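Local structure of odorant binding protein OBP69a (Ceratitis capitata, 6HHE) at residues N16-E21 with I48-D53; I55-A60 with D67-I72; H85-T90 with I108-V113; C106-K109 with I114-L117. The protein probably binds odorant molecules as a small secreted all-helical carrier, in keeping with a part in medfly olfaction. All blocks are in the same frame, centred on the assembly; numbering follows the deposited sequence.

Contact 1: residues N16-E21 with I48-D53; sequences NLCIKE and IHCVLD
Cys18 and Cys50 bring the two helical segments nearest each other, their CA atoms 5.8 Å apart. The short axes of 16-21 and 48-53 approach to 9.2 Å and run at 140° between their N-to-C directions, well on the way to antiparallel. Both CB atoms point at the opposite helix, and the gap is closed covalently: the SG of Cys18 and the SG of Cys50 form a disulfide 2.1 Å long. Its central torsion of -83° sets the two C-S arms nearly perpendicular. The two cysteines enter it differently. Cys50 swings its SG anti to its own backbone nitrogen (chi1 -176°), whereas in Cys18 the sulfur stands anti to the carbonyl carbon.

Little else is shared, and what there is gathers round the sulfurs. The SG of Cys18 rests 3.6 Å from the backbone N of Val51 and 4.1 Å from its CG2, so the start of the next residue covers one flank of the bridge. In one of its two modelled conformers Glu21 stretches its extended chain over from the first helix and brings OE1 to 3.7 Å from the SG of Cys50. That is mere packing, and tentative; in this conformer the carboxylate is salt-bridged to Lys54, one residue beyond 48-53.

Cys18, Cys46 and Cys50 are the first three of the six cysteines of a classical odorant-binding protein, and the bridge is its first-to-third link. It ties helix 10-22 to helix 42-55, with Phe47 packed beside Cys18, while Ile48, His49 and Leu52 lean on Ala100 of helix 96-110.

Contact 2: residues I55-A60 with D67-I72; sequences IGLIDA and DNLLEI
Gly56 and Leu57, which face Asn68 and Leu69, belong to the turn that ends helix 42-55. Leu57 does most of the touching: its CD2 methyl lies 3.9 Å from the CG of Leu69 and 4.1 Å from the CD2 of the same residue. The two leucines cross at about a right angle, one methyl of Leu57 meeting the branch point of Leu69. Neither CB aims straight at the other segment; it is the outer end of each chain that closes the distance. In Leu57 the CG stands anti to the carbonyl carbon (chi1 -55°), which carries the branched end over to its partner. The same CD2 also comes within 4.3 Å of the CB of Asn68, a looser touch.

The turn itself is a Schellman motif, in which Gly56 leaves the helix with a phi of 87° and two backbone bonds reach back into the last turn. A CB at Gly56 would press on the carbonyl oxygen of Ile55, which accounts for the glycine. Its own carbonyl O faces Asn68, whose ND2 stops 3.6 Å away, too far for the pair to count as bonded.

On the other side, 67-72 winds into a short helix. Leu70 N bonds to Asp67 O at 3.0 Å, while the two bonds that follow, from Glu71 N and Ile72 N, are weak. Leu57 also packs on Leu52 and Leu66, and its backbone is hydrogen-bonded to that of His65. Further along, Asp59 accepts bonds from the His65 ring and from the backbone N of Ile63, tying down the chain between the two segments.

Contact 3: residues H85-T90 with I108-V113; sequences HTTCGT and IKTNPV
Thr87 and Thr110 lie nearest across these segments, their CA atoms 7.4 Å apart where the last turn of helix 78-88 passes the last turn of helix 96-110. The two threonines reach toward each other tip to tip. The CG2 of Thr87, which stands anti to its backbone nitrogen while OG1 takes the position beside it (chi1 -56°), comes within 3.6 Å of the OG1 of Thr110; the CG2 methyls of the two residues are 4.1 Å apart. Cys88 adds its sulfur from the next position, with SG 3.4 Å from the OG1 of Thr110, and that hydroxyl is thus flanked by a methyl and a sulfur.

Both hydroxyls find their bonds inside their own helices: Thr110 OG1 is paired with the carbonyl O of Cys106, and Thr87 OG1 with that of Glu83. A glycine in place of Thr110 would probably leave the methyl of Thr87 and the sulfur of Cys88 facing a gap.

Just past the threonines both helices break. Gly89 turns away with positive phi. Asn111 serves as N-cap of helix 112-121, its OD1 bonded to Ile114 N, while its ND2 holds the O1 of a bound 2-(2-methoxyethoxy)ethanol. Cys88 is itself linked to Cys106, the fourth-to-sixth disulfide of the classical six-cysteine odorant-binding fold, so the threonine pair packs beside this bridge at the edge of the ligand pocket.

Contact 4: residues C106-K109 with I114-L117; sequences CYIK and ILKL. With SO4 (sulfate ion), chain B.
Lys116 NZ donates a hydrogen bond of 2.8 Å to O4 of a sulfate ion, probably taken up from the crystallisation liquor. The lysine chain is extended from CG outward, carrying the ammonium group clear of its helix, and a second oxygen, O3, stands 3.4 Å from NZ. The anion would be expected to balance the lysine's charge on this exposed surface.

Inward, the contact is apolar and turns on Leu115, which points its CB at helix 96-110. That CB sits 3.8 Å from the CG1 of Ile108, the two side chains crossing at about a right angle. Beyond it, the CG of Leu115 lies 3.8 Å from the CB of Tyr107, and its CD2 rests equally near that CB and the carbonyl O of Tyr107. With chi1 at -89° and chi2 at -76°, the leucine folds both methyls back against the root of the tyrosine rather than along its ring. Tyr107 gives little more than this root: its ring leads away from the segment 114-117. Substituting alanine for Leu115 would probably open a gap beside the CB of Tyr107 and leave the CG1 of Ile108 with less to lean on.

The backbones are close here, the CA atoms of Ile108 and Leu115 being 5.5 Å apart, because only Asn111 separates helices 96-110 and 112-121 and the chain turns sharply there. Around this corner, the Tyr107 side chain packs on Leu84 and Cys88 of helix 78-88 and on Val64 and Leu66, Ile108 touches Met38, and Ile114 meets Ile80 of the ligand pocket.

Contacts 3 and 4 form one neighbourhood, with centres about 7 Å apart: they share Ile108 and Lys109, and the disulfide from Cys88 SG to Cys106 SG (2.2 Å) joins a segment of each. Between them they supply Asn111 and Ile114 to the pocket of the bound 2-(2-methoxyethoxy)ethanol, completed by Ile80 and Glu83. Contact 1 lies across the chain's centre, its own centre about 20 Å from that of contact 3. Contact 2 bridges the two sides, its centre about 15 Å from the centres of contacts 1 and 3: a probable hydrogen bond links Leu52 O to Leu57 N (2.8 Å) on the side of contact 1, and Asp67 OD1 packs 3.6 Å from His85 CE1 on the side of contact 3.

Contact 1: residues N16-E21 with I48-D53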
loop_
_atom_site.group_PDB
_atom_site.type_symbol
_atom_site.label_atom_id
_atom_site.label_comp_id
_atom_site.label_asym_id
_atom_site.label_seq_id
_atom_site.Cartn_x
_atom_site.Cartn_y
_atom_site.Cartn_z
ATOM N N ASN A 16 -12.573 5.190 -0.750
ATOM C CA ASN A 16 -13.672 5.376 -1.694
ATOM C C ASN A 16 -13.176 5.892 -3.021
ATOM O O ASN A 16 -13.542 5.357 -4.073
ATOM C CB ASN A 16 -14.712 6.364 -1.158
ATOM C CG ASN A 16 -15.689 6.857 -2.268
ATOM O OD1 ASN A 16 -16.499 6.069 -2.768
ATOM N ND2 ASN A 16 -15.617 8.161 -2.642
ATOM N N LEU A 17 -12.452 7.022 -2.999
ATOM C CA LEU A 17 -11.938 7.620 -4.226
ATOM C C LEU A 17 -11.145 6.611 -5.033
ATOM O O LEU A 17 -11.339 6.457 -6.249
ATOM C CB LEU A 17 -11.041 8.822 -3.915
ATOM C CG LEU A 17 -11.646 10.146 -3.475
ATOM C CD1 LEU A 17 -10.505 11.130 -3.291
ATOM C CD2 LEU A 17 -12.619 10.621 -4.493
ATOM N N CYS A 18 -10.259 5.888 -4.352
ATOM C CA CYS A 18 -9.379 4.988 -5.087
ATOM C C CYS A 18 -10.130 3.771 -5.615
ATOM O O CYS A 18 -9.824 3.295 -6.713
ATOM C CB CYS A 18 -8.206 4.567 -4.212
ATOM S SG CYS A 18 -6.943 5.874 -3.976
ATOM N N ILE A 19 -11.126 3.278 -4.882
ATOM C CA ILE A 19 -11.997 2.245 -5.439
ATOM C C ILE A 19 -12.664 2.727 -6.716
ATOM O O ILE A 19 -12.687 2.016 -7.726
ATOM C CB ILE A 19 -13.029 1.792 -4.397
ATOM C CG1 ILE A 19 -12.321 0.992 -3.324
ATOM C CG2 ILE A 19 -14.132 0.992 -5.081
ATOM C CD1 ILE A 19 -13.189 0.686 -2.124
ATOM N N LYS A 20 -13.212 3.951 -6.706
ATOM C CA LYS A 20 -13.974 4.389 -7.858
ATOM C C LYS A 20 -13.056 4.623 -9.051
ATOM O O LYS A 20 -13.415 4.308 -10.186
ATOM C CB LYS A 20 -14.758 5.662 -7.533
ATOM C CG LYS A 20 -15.916 5.439 -6.593
ATOM C CD LYS A 20 -16.662 6.761 -6.399
ATOM C CE LYS A 20 -18.069 6.533 -5.876
ATOM N NZ LYS A 20 -18.017 5.799 -4.598
ATOM N N GLU A 21 -11.850 5.133 -8.766
ATOM C CA GLU A 21 -10.879 5.500 -9.780
ATOM C C GLU A 21 -10.266 4.278 -10.456
ATOM O O GLU A 21 -9.948 4.333 -11.651
ATOM C CB GLU A 21 -9.808 6.383 -9.116
ATOM C CG GLU A 21 -8.720 6.922 -10.013
ATOM C CD GLU A 21 -7.699 7.790 -9.263
ATOM O OE1 GLU A 21 -8.058 8.495 -8.289
ATOM O OE2 GLU A 21 -6.533 7.785 -9.703
ATOM N N ILE A 48 -3.608 -0.044 -4.954
ATOM C CA ILE A 48 -2.508 0.157 -4.018
ATOM C C ILE A 48 -1.674 1.355 -4.445
ATOM O O ILE A 48 -1.358 2.225 -3.619
ATOM C CB ILE A 48 -1.660 -1.131 -3.918
ATOM C CG1 ILE A 48 -2.520 -2.260 -3.386
ATOM C CG2 ILE A 48 -0.476 -0.874 -3.007
ATOM C CD1 ILE A 48 -1.832 -3.581 -3.367
ATOM N N HIS A 49 -1.397 1.486 -5.748
ATOM C CA HIS A 49 -0.698 2.677 -6.211
ATOM C C HIS A 49 -1.475 3.948 -5.886
ATOM O O HIS A 49 -0.885 4.935 -5.441
ATOM C CB HIS A 49 -0.440 2.590 -7.711
ATOM C CG HIS A 49 0.204 3.807 -8.261
ATOM N ND1 HIS A 49 -0.524 4.873 -8.745
ATOM C CD2 HIS A 49 1.505 4.163 -8.338
ATOM C CE1 HIS A 49 0.309 5.833 -9.112
ATOM N NE2 HIS A 49 1.545 5.420 -8.899
ATOM N N CYS A 50 -2.792 3.918 -6.080
ATOM C CA CYS A 50 -3.662 5.078 -5.831
ATOM C C CYS A 50 -3.546 5.525 -4.388
ATOM O O CYS A 50 -3.431 6.734 -4.116
ATOM C CB CYS A 50 -5.098 4.667 -6.181
ATOM S SG CYS A 50 -6.330 6.081 -6.024
ATOM N N VAL A 51 -3.583 4.571 -3.461
ATOM C CA VAL A 51 -3.492 4.893 -2.042
ATOM C C VAL A 51 -2.141 5.512 -1.734
ATOM O O VAL A 51 -2.072 6.578 -1.107
ATOM C CB VAL A 51 -3.763 3.652 -1.194
ATOM C CG1 VAL A 51 -3.445 3.910 0.302
ATOM C CG2 VAL A 51 -5.214 3.175 -1.384
ATOM N N LEU A 52 -1.052 4.889 -2.186
ATOM C CA LEU A 52 0.281 5.448 -1.947
ATOM C C LEU A 52 0.403 6.853 -2.513
ATOM O O LEU A 52 1.019 7.739 -1.896
ATOM C CB LEU A 52 1.358 4.551 -2.568
ATOM C CG LEU A 52 1.506 3.210 -1.893
ATOM C CD1 LEU A 52 2.563 2.415 -2.664
ATOM C CD2 LEU A 52 1.927 3.287 -0.421
ATOM N N ASP A 53 -0.172 7.077 -3.690
ATOM C CA ASP A 53 -0.061 8.374 -4.339
ATOM C C ASP A 53 -0.855 9.428 -3.585
ATOM O O ASP A 53 -0.371 10.553 -3.403
ATOM C CB ASP A 53 -0.529 8.251 -5.786
ATOM C CG ASP A 53 -0.537 9.592 -6.498
ATOM O OD1 ASP A 53 0.542 10.044 -6.923
ATOM O OD2 ASP A 53 -1.617 10.197 -6.603
#

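Contact 2: residues I55-A60 with D67-I72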
loop_
_atom_site.group_PDB
_atom_site.type_symbol
_atom_site.label_atom_id
_atom_site.label_comp_id
_atom_site.label_asym_id
_atom_site.label_seq_id
_atom_site.Cartn_x
_atom_site.Cartn_y
_atom_site.Cartn_z
ATOM N N ILE A 55 -1.483 9.557 -0.417
ATOM C CA ILE A 55 -0.772 9.885 0.816
ATOM C C ILE A 55 0.545 10.586 0.544
ATOM O O ILE A 55 1.153 11.139 1.468
ATOM C CB ILE A 55 -0.568 8.607 1.641
ATOM C CG1 ILE A 55 -1.910 7.953 1.927
ATOM C CG2 ILE A 55 0.117 8.912 2.996
ATOM C CD1 ILE A 55 -1.807 6.654 2.563
ATOM N N GLY A 56 0.988 10.629 -0.693
ATOM C CA GLY A 56 2.255 11.233 -1.020
ATOM C C GLY A 56 3.475 10.351 -0.921
ATOM O O GLY A 56 4.586 10.882 -0.839
ATOM N N LEU A 57 3.317 9.025 -0.953
ATOM C CA LEU A 57 4.421 8.098 -0.698
ATOM C C LEU A 57 5.096 7.547 -1.950
ATOM O O LEU A 57 6.059 6.773 -1.821
ATOM C CB LEU A 57 3.933 6.936 0.167
ATOM C CG LEU A 57 3.289 7.455 1.441
ATOM C CD1 LEU A 57 2.745 6.324 2.206
ATOM C CD2 LEU A 57 4.332 8.199 2.295
ATOM N N ILE A 58 4.616 7.889 -3.142
ATOM C CA ILE A 58 5.282 7.450 -4.355
ATOM C C ILE A 58 5.227 8.602 -5.348
ATOM O O ILE A 58 4.193 9.267 -5.495
ATOM C CB ILE A 58 4.644 6.148 -4.892
ATOM C CG1 ILE A 58 5.520 5.523 -5.986
ATOM C CG2 ILE A 58 3.227 6.411 -5.365
ATOM C CD1 ILE A 58 5.077 4.127 -6.468
ATOM N N ASP A 59 6.348 8.861 -6.005
ATOM C CA ASP A 59 6.478 10.068 -6.810
ATOM C C ASP A 59 6.243 9.756 -8.283
ATOM O O ASP A 59 5.986 8.616 -8.670
ATOM C CB ASP A 59 7.841 10.726 -6.579
ATOM C CG ASP A 59 9.014 9.892 -7.073
ATOM O OD1 ASP A 59 8.849 9.023 -7.945
ATOM O OD2 ASP A 59 10.138 10.129 -6.586
ATOM N N ALA A 60 6.355 10.790 -9.123
ATOM C CA ALA A 60 6.088 10.613 -10.547
ATOM C C ALA A 60 7.092 9.693 -11.223
ATOM O O ALA A 60 6.811 9.190 -12.312
ATOM C CB ALA A 60 6.075 11.967 -11.259
ATOM N N ASP A 67 9.771 6.917 4.010
ATOM C CA ASP A 67 10.400 7.653 5.088
ATOM C C ASP A 67 9.755 9.014 5.323
ATOM O O ASP A 67 9.973 9.597 6.385
ATOM C CB ASP A 67 11.891 7.746 4.812
ATOM C CG ASP A 67 12.230 8.353 3.462
ATOM O OD1 ASP A 67 11.536 8.154 2.442
ATOM O OD2 ASP A 67 13.276 9.023 3.397
ATOM N N ASN A 68 8.918 9.487 4.397
ATOM C CA ASN A 68 8.189 10.739 4.604
ATOM C C ASN A 68 7.314 10.659 5.842
ATOM O O ASN A 68 7.156 11.648 6.569
ATOM C CB ASN A 68 7.335 11.049 3.381
ATOM C CG ASN A 68 8.149 11.601 2.246
ATOM O OD1 ASN A 68 9.358 11.788 2.381
ATOM N ND2 ASN A 68 7.501 11.851 1.113
ATOM N N LEU A 69 6.763 9.480 6.114
ATOM C CA LEU A 69 5.919 9.301 7.292
ATOM C C LEU A 69 6.651 9.608 8.591
ATOM O O LEU A 69 5.994 9.812 9.620
ATOM C CB LEU A 69 5.397 7.867 7.332
ATOM C CG LEU A 69 4.446 7.522 6.171
ATOM C CD1 LEU A 69 3.937 6.134 6.233
ATOM C CD2 LEU A 69 3.298 8.523 6.225
ATOM N N LEU A 70 7.985 9.615 8.574
ATOM C CA LEU A 70 8.775 9.776 9.796
ATOM C C LEU A 70 8.713 11.199 10.322
ATOM O O LEU A 70 8.737 11.420 11.538
ATOM C CB LEU A 70 10.232 9.396 9.539
ATOM C CG LEU A 70 10.521 7.929 9.243
ATOM C CD1 LEU A 70 11.941 7.843 8.674
ATOM C CD2 LEU A 70 10.380 7.067 10.473
ATOM N N GLU A 71 8.673 12.181 9.429
ATOM C CA GLU A 71 8.502 13.554 9.890
ATOM C C GLU A 71 7.076 13.808 10.364
ATOM O O GLU A 71 6.853 14.728 11.160
ATOM C CB GLU A 71 8.897 14.513 8.768
ATOM C CG GLU A 71 10.267 14.189 8.194
ATOM C CD GLU A 71 10.620 15.002 6.965
ATOM O OE1 GLU A 71 10.868 16.220 7.111
ATOM O OE2 GLU A 71 10.659 14.419 5.855
ATOM N N ILE A 72 6.141 12.966 9.938
ATOM C CA ILE A 72 4.709 13.136 10.144
ATOM C C ILE A 72 4.209 12.370 11.366
ATOM O O ILE A 72 3.309 12.825 12.069
ATOM C CB ILE A 72 3.964 12.647 8.882
ATOM C CG1 ILE A 72 4.255 13.524 7.672
ATOM C CG2 ILE A 72 2.484 12.529 9.127
ATOM C CD1 ILE A 72 3.715 12.913 6.387
#

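Contact 3: residues H85-T90 with I108-V113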
loop_
_atom_site.group_PDB
_atom_site.type_symbol
_atom_site.label_atom_id
_atom_site.label_comp_id
_atom_site.label_asym_id
_atom_site.label_seq_id
_atom_site.Cartn_x
_atom_site.Cartn_y
_atom_site.Cartn_z
ATOM N N HIS A 85 10.863 0.884 5.347
ATOM C CA HIS A 85 11.597 1.684 4.391
ATOM C C HIS A 85 12.967 1.090 4.105
ATOM O O HIS A 85 13.361 0.930 2.938
ATOM C CB HIS A 85 11.744 3.103 4.960
ATOM C CG HIS A 85 12.667 3.930 4.150
ATOM N ND1 HIS A 85 12.322 4.421 2.911
ATOM C CD2 HIS A 85 13.965 4.258 4.346
ATOM C CE1 HIS A 85 13.361 5.053 2.390
ATOM N NE2 HIS A 85 14.367 4.971 3.240
ATOM N N THR A 86 13.690 0.708 5.154
ATOM C CA THR A 86 15.062 0.229 4.919
ATOM C C THR A 86 15.051 -1.167 4.322
ATOM O O THR A 86 15.908 -1.483 3.475
ATOM C CB THR A 86 15.870 0.263 6.217
ATOM O OG1 THR A 86 15.316 -0.631 7.182
ATOM C CG2 THR A 86 15.959 1.650 6.778
ATOM N N THR A 87 14.081 -2.015 4.717
ATOM C CA THR A 87 14.072 -3.385 4.200
ATOM C C THR A 87 13.605 -3.423 2.762
ATOM O O THR A 87 14.116 -4.224 1.963
ATOM C CB THR A 87 13.178 -4.262 5.065
ATOM O OG1 THR A 87 13.625 -4.204 6.433
ATOM C CG2 THR A 87 13.192 -5.698 4.573
ATOM N N CYS A 88 12.612 -2.610 2.421
ATOM C CA CYS A 88 11.871 -2.756 1.182
ATOM C C CYS A 88 12.184 -1.672 0.172
ATOM O O CYS A 88 12.199 -1.963 -1.028
ATOM C CB CYS A 88 10.368 -2.768 1.459
ATOM S SG CYS A 88 9.935 -4.216 2.420
ATOM N N GLY A 89 12.424 -0.446 0.626
ATOM C CA GLY A 89 12.711 0.640 -0.307
ATOM C C GLY A 89 11.701 0.677 -1.433
ATOM O O GLY A 89 10.487 0.622 -1.207
ATOM N N THR A 90 12.189 0.837 -2.656
ATOM C CA THR A 90 11.360 0.749 -3.848
ATOM C C THR A 90 11.635 -0.595 -4.509
ATOM O O THR A 90 12.787 -0.916 -4.832
ATOM C CB THR A 90 11.658 1.898 -4.817
ATOM O OG1 THR A 90 11.476 3.144 -4.159
ATOM C CG2 THR A 90 10.715 1.816 -6.002
ATOM N N ILE A 108 4.433 -6.728 3.240
ATOM C CA ILE A 108 3.632 -7.782 3.866
ATOM C C ILE A 108 4.543 -8.852 4.438
ATOM O O ILE A 108 4.287 -9.377 5.543
ATOM C CB ILE A 108 2.684 -8.337 2.807
ATOM C CG1 ILE A 108 1.527 -7.364 2.549
ATOM C CG2 ILE A 108 2.143 -9.737 3.245
ATOM C CD1 ILE A 108 0.757 -7.647 1.237
ATOM N N LYS A 109 5.635 -9.166 3.717
ATOM C CA LYS A 109 6.621 -10.130 4.226
ATOM C C LYS A 109 7.357 -9.584 5.439
ATOM O O LYS A 109 7.678 -10.348 6.373
ATOM C CB LYS A 109 7.654 -10.495 3.148
ATOM C CG LYS A 109 7.111 -11.385 2.045
ATOM C CD LYS A 109 8.205 -11.772 1.059
ATOM C CE LYS A 109 7.628 -12.584 -0.091
ATOM N NZ LYS A 109 6.540 -11.829 -0.777
ATOM N N THR A 110 7.585 -8.258 5.488
ATOM C CA THR A 110 8.414 -7.630 6.516
ATOM C C THR A 110 7.655 -7.387 7.804
ATOM O O THR A 110 8.186 -7.656 8.890
ATOM C CB THR A 110 8.981 -6.327 5.964
ATOM O OG1 THR A 110 9.761 -6.676 4.802
ATOM C CG2 THR A 110 9.857 -5.591 6.986
ATOM N N ASN A 111 6.423 -6.887 7.720
ATOM C CA ASN A 111 5.609 -6.646 8.902
ATOM C C ASN A 111 4.178 -7.081 8.646
ATOM O O ASN A 111 3.300 -6.259 8.346
ATOM C CB ASN A 111 5.654 -5.168 9.313
ATOM C CG ASN A 111 5.224 -4.990 10.739
ATOM O OD1 ASN A 111 4.341 -5.710 11.232
ATOM N ND2 ASN A 111 5.832 -4.007 11.411
ATOM N N PRO A 112 3.898 -8.368 8.746
ATOM C CA PRO A 112 2.553 -8.837 8.459
ATOM C C PRO A 112 1.495 -8.315 9.394
ATOM O O PRO A 112 0.345 -8.168 8.977
ATOM C CB PRO A 112 2.681 -10.374 8.546
ATOM C CG PRO A 112 3.917 -10.635 9.237
ATOM C CD PRO A 112 4.855 -9.453 8.965
ATOM N N VAL A 113 1.821 -8.074 10.668
ATOM C CA VAL A 113 0.819 -7.557 11.586
ATOM C C VAL A 113 0.312 -6.231 11.085
ATOM O O VAL A 113 -0.891 -6.018 10.936
ATOM C CB VAL A 113 1.407 -7.423 12.995
ATOM C CG1 VAL A 113 0.510 -6.597 13.888
ATOM C CG2 VAL A 113 1.535 -8.875 13.593
#

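Contact 4: residues C106-K109 with I114-L117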
loop_
_atom_site.group_PDB
_atom_site.type_symbol
_atom_site.label_atom_id
_atom_site.label_comp_id
_atom_site.label_asym_id
_atom_site.label_seq_id
_atom_site.Cartn_x
_atom_site.Cartn_y
_atom_site.Cartn_z
ATOM N N CYS A 106 6.632 -6.793 -0.473
ATOM C CA CYS A 106 7.758 -6.760 0.456
ATOM C C CYS A 106 7.303 -6.296 1.848
ATOM O O CYS A 106 7.691 -6.886 2.874
ATOM C CB CYS A 106 8.845 -5.882 -0.126
ATOM S SG CYS A 106 10.296 -5.785 0.981
ATOM N N TYR A 107 6.464 -5.260 1.917
ATOM C CA TYR A 107 5.947 -4.814 3.222
ATOM C C TYR A 107 5.221 -5.922 3.958
ATOM O O TYR A 107 5.374 -6.055 5.179
ATOM C CB TYR A 107 4.984 -3.646 3.044
ATOM C CG TYR A 107 5.550 -2.355 2.536
ATOM C CD1 TYR A 107 6.918 -2.024 2.618
ATOM C CD2 TYR A 107 4.673 -1.420 2.016
ATOM C CE1 TYR A 107 7.358 -0.777 2.176
ATOM C CE2 TYR A 107 5.122 -0.171 1.525
ATOM C CZ TYR A 107 6.453 0.132 1.641
ATOM O OH TYR A 107 6.812 1.372 1.146
ATOM N N ILE A 108 4.433 -6.728 3.240
ATOM C CA ILE A 108 3.632 -7.782 3.866
ATOM C C ILE A 108 4.543 -8.852 4.438
ATOM O O ILE A 108 4.287 -9.377 5.543
ATOM C CB ILE A 108 2.684 -8.337 2.807
ATOM C CG1 ILE A 108 1.527 -7.364 2.549
ATOM C CG2 ILE A 108 2.143 -9.737 3.245
ATOM C CD1 ILE A 108 0.757 -7.647 1.237
ATOM N N LYS A 109 5.635 -9.166 3.717
ATOM C CA LYS A 109 6.621 -10.130 4.226
ATOM C C LYS A 109 7.357 -9.584 5.439
ATOM O O LYS A 109 7.678 -10.348 6.373
ATOM C CB LYS A 109 7.654 -10.495 3.148
ATOM C CG LYS A 109 7.111 -11.385 2.045
ATOM C CD LYS A 109 8.205 -11.772 1.059
ATOM C CE LYS A 109 7.628 -12.584 -0.091
ATOM N NZ LYS A 109 6.540 -11.829 -0.777
ATOM N N ILE A 114 1.240 -5.289 10.850
ATOM C CA ILE A 114 0.806 -3.978 10.419
ATOM C C ILE A 114 0.119 -4.039 9.060
ATOM O O ILE A 114 -0.886 -3.346 8.837
ATOM C CB ILE A 114 2.031 -3.041 10.432
ATOM C CG1 ILE A 114 2.541 -2.839 11.827
ATOM C CG2 ILE A 114 1.675 -1.685 9.783
ATOM C CD1 ILE A 114 1.541 -2.165 12.858
ATOM N N LEU A 115 0.653 -4.817 8.107
ATOM C CA LEU A 115 0.054 -4.786 6.782
ATOM C C LEU A 115 -1.331 -5.440 6.795
ATOM O O LEU A 115 -2.231 -5.001 6.067
ATOM C CB LEU A 115 0.975 -5.436 5.745
ATOM C CG LEU A 115 1.942 -4.404 5.130
ATOM C CD1 LEU A 115 1.182 -3.515 4.101
ATOM C CD2 LEU A 115 2.705 -3.561 6.133
ATOM N N LYS A 116 -1.543 -6.465 7.632
ATOM C CA LYS A 116 -2.903 -7.034 7.716
ATOM C C LYS A 116 -3.899 -6.015 8.261
ATOM O O LYS A 116 -5.019 -5.899 7.746
ATOM C CB LYS A 116 -2.885 -8.291 8.582
ATOM C CG LYS A 116 -2.248 -9.488 7.874
ATOM C CD LYS A 116 -2.104 -10.660 8.845
ATOM C CE LYS A 116 -1.699 -11.934 8.110
ATOM N NZ LYS A 116 -1.706 -13.135 9.015
ATOM N N LEU A 117 -3.529 -5.258 9.307
ATOM C CA LEU A 117 -4.432 -4.211 9.779
ATOM C C LEU A 117 -4.653 -3.133 8.726
ATOM O O LEU A 117 -5.783 -2.676 8.546
ATOM C CB LEU A 117 -3.905 -3.583 11.074
ATOM C CG LEU A 117 -3.922 -4.606 12.175
ATOM C CD1 LEU A 117 -3.086 -4.122 13.340
ATOM C CD2 LEU A 117 -5.370 -4.877 12.579
HETATM S S SO4 B . -0.952 -15.106 6.292
HETATM O O1 SO4 B . -1.047 -16.083 5.191
HETATM O O2 SO4 B . 0.403 -15.215 6.737
HETATM O O3 SO4 B . -1.227 -13.776 5.719
HETATM O O4 SO4 B . -2.006 -15.321 7.291
#